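Local atomic coordinates of N-acetylglucosamine-specific lectin (Saxidomus purpuratus, PDB entry 6A7T), a protein that binds N-acetylated amino sugars such as N-acetylglucosamine and N-acetylgalactosamine through a C-type lectin domain, without requiring calcium for recognition. Residues Trp114-Pro119 / Val135-Asp140. Numbering follows the deposited sequence.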
# COMPACT_ATOMS: atom_id res chain seq x y z
N TRP B 114 -12.30 2.29 9.71
CA TRP B 114 -12.95 2.89 10.92
C TRP B 114 -14.47 2.77 10.85
O TRP B 114 -15.12 2.92 9.81
CB TRP B 114 -12.61 4.37 11.06
CG TRP B 114 -11.20 4.71 11.31
CD1 TRP B 114 -10.35 5.32 10.43
CD2 TRP B 114 -10.47 4.46 12.51
NE1 TRP B 114 -9.15 5.54 11.04
CE2 TRP B 114 -9.18 4.98 12.31
CE3 TRP B 114 -10.79 3.83 13.72
CZ2 TRP B 114 -8.20 4.92 13.28
CZ3 TRP B 114 -9.81 3.79 14.68
CH2 TRP B 114 -8.54 4.32 14.46
N GLY B 115 -15.07 2.48 12.02
CA GLY B 115 -16.49 2.46 12.14
C GLY B 115 -17.02 3.90 12.01
O GLY B 115 -16.26 4.85 12.18
N PRO B 116 -18.32 4.08 11.72
CA PRO B 116 -18.91 5.43 11.81
C PRO B 116 -18.64 6.16 13.13
O PRO B 116 -18.74 5.62 14.24
CB PRO B 116 -20.39 5.08 11.58
CG PRO B 116 -20.34 3.92 10.63
CD PRO B 116 -19.29 3.07 11.31
N GLY B 117 -18.22 7.41 13.01
CA GLY B 117 -17.94 8.19 14.16
C GLY B 117 -16.54 7.98 14.71
O GLY B 117 -16.14 8.70 15.62
N LYS B 118 -15.79 7.01 14.16
CA LYS B 118 -14.43 6.72 14.66
C LYS B 118 -13.41 7.22 13.63
O LYS B 118 -13.74 7.30 12.45
CB LYS B 118 -14.30 5.22 14.92
CG LYS B 118 -15.43 4.62 15.76
CD LYS B 118 -15.55 5.26 17.12
CE LYS B 118 -16.44 4.47 18.06
NZ LYS B 118 -16.43 5.09 19.40
N PRO B 119 -12.19 7.53 14.08
CA PRO B 119 -11.72 7.37 15.45
C PRO B 119 -12.10 8.47 16.47
O PRO B 119 -12.38 9.59 16.09
CB PRO B 119 -10.19 7.38 15.30
CG PRO B 119 -9.98 8.30 14.12
CD PRO B 119 -11.11 7.97 13.19
N VAL B 135 -20.21 -1.87 13.15
CA VAL B 135 -20.65 -3.20 12.83
C VAL B 135 -19.45 -4.03 12.36
O VAL B 135 -19.22 -4.22 11.18
CB VAL B 135 -21.77 -3.16 11.78
CG1 VAL B 135 -22.36 -4.53 11.48
CG2 VAL B 135 -22.87 -2.20 12.22
N TRP B 136 -18.68 -4.53 13.32
CA TRP B 136 -17.40 -5.18 13.07
C TRP B 136 -16.55 -4.26 12.18
O TRP B 136 -16.13 -4.62 11.06
CB TRP B 136 -17.59 -6.59 12.52
CG TRP B 136 -18.08 -7.58 13.54
CD1 TRP B 136 -19.21 -8.36 13.49
CD2 TRP B 136 -17.44 -7.90 14.78
NE1 TRP B 136 -19.32 -9.10 14.63
CE2 TRP B 136 -18.24 -8.86 15.44
CE3 TRP B 136 -16.28 -7.47 15.41
CZ2 TRP B 136 -17.88 -9.39 16.68
CZ3 TRP B 136 -15.94 -7.98 16.65
CH2 TRP B 136 -16.73 -8.94 17.26
N GLN B 137 -16.26 -3.08 12.70
CA GLN B 137 -15.35 -2.09 12.09
C GLN B 137 -14.35 -1.61 13.13
O GLN B 137 -14.44 -1.95 14.35
CB GLN B 137 -16.19 -0.94 11.50
CG GLN B 137 -17.07 -1.43 10.38
CD GLN B 137 -18.11 -0.41 10.04
OE1 GLN B 137 -19.04 -0.14 10.81
NE2 GLN B 137 -17.94 0.17 8.86
N TRP B 138 -13.41 -0.74 12.72
CA TRP B 138 -12.29 -0.41 13.63
C TRP B 138 -12.76 0.60 14.68
O TRP B 138 -13.45 1.55 14.35
CB TRP B 138 -11.07 0.18 12.93
CG TRP B 138 -10.52 -0.66 11.84
CD1 TRP B 138 -10.80 -1.96 11.52
CD2 TRP B 138 -9.60 -0.17 10.84
NE1 TRP B 138 -10.12 -2.30 10.37
CE2 TRP B 138 -9.37 -1.23 9.95
CE3 TRP B 138 -8.98 1.08 10.62
CZ2 TRP B 138 -8.52 -1.10 8.85
CZ3 TRP B 138 -8.13 1.19 9.54
CH2 TRP B 138 -7.88 0.10 8.70
N ASN B 139 -12.19 0.47 15.86
CA ASN B 139 -12.27 1.45 16.93
C ASN B 139 -10.91 1.63 17.58
O ASN B 139 -10.08 0.71 17.59
CB ASN B 139 -13.28 1.03 18.03
CG ASN B 139 -13.50 2.12 19.06
OD1 ASN B 139 -13.50 3.33 18.75
ND2 ASN B 139 -13.75 1.66 20.28
N ASP B 140 -10.69 2.82 18.19
CA ASP B 140 -9.54 3.12 18.94
C ASP B 140 -9.89 3.10 20.43
O ASP B 140 -10.81 3.72 20.87
CB ASP B 140 -8.88 4.47 18.59
CG ASP B 140 -9.77 5.69 18.55
OD1 ASP B 140 -11.01 5.55 18.42
OD2 ASP B 140 -9.15 6.81 18.57
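The Trp114 indole is sandwiched between Trp138 and Pro119: Trp138 CE3 stands 4.1 Å above the centre of one face, and Pro119 CD packs over the opposite face. This edge-over-face position, planes inclined at 73° and 5.5 Å between the centroids of the Trp114 five-membered and Trp138 six-membered rings define a T-shaped pair. At the rim, Trp114 CZ3 meets Asp140 N at 3.7 Å, in plane. Gly115 N bonds to Trp138 O (3.0 Å) within the single beta bridge pairing Trp114 with Trp138. After the type II turn Gly115-Lys118, a cis peptide leads into Pro119. The chi2 bend (-59°) of Lys118 runs its CD-CE stem along the amide oxygen, CE 3.2 Å from Asn139 OD1; NZ, 3.5 Å from OD1, is too poorly angled to hydrogen-bond and salt-bridges Asp120. Asp140 OD1 and OD2 accept backbone N-H bonds from Asp120 and Asn121. Lys118-Pro119-Asp120 replaces the usual Glu-Pro-Asn or Gln-Pro-Asp, opposite the WND motif Trp138-Asn139-Asp140. Asp120, Asn139 and Asp140 belong to calcium site 2, empty in this chain. Lys118 and Asn139 contact both sugars in complexes, though neither is bound here; the aromatic contact and cis proline probably help position them. A lysine here fits calcium-independent recognition, its charge probably balanced by Asp120.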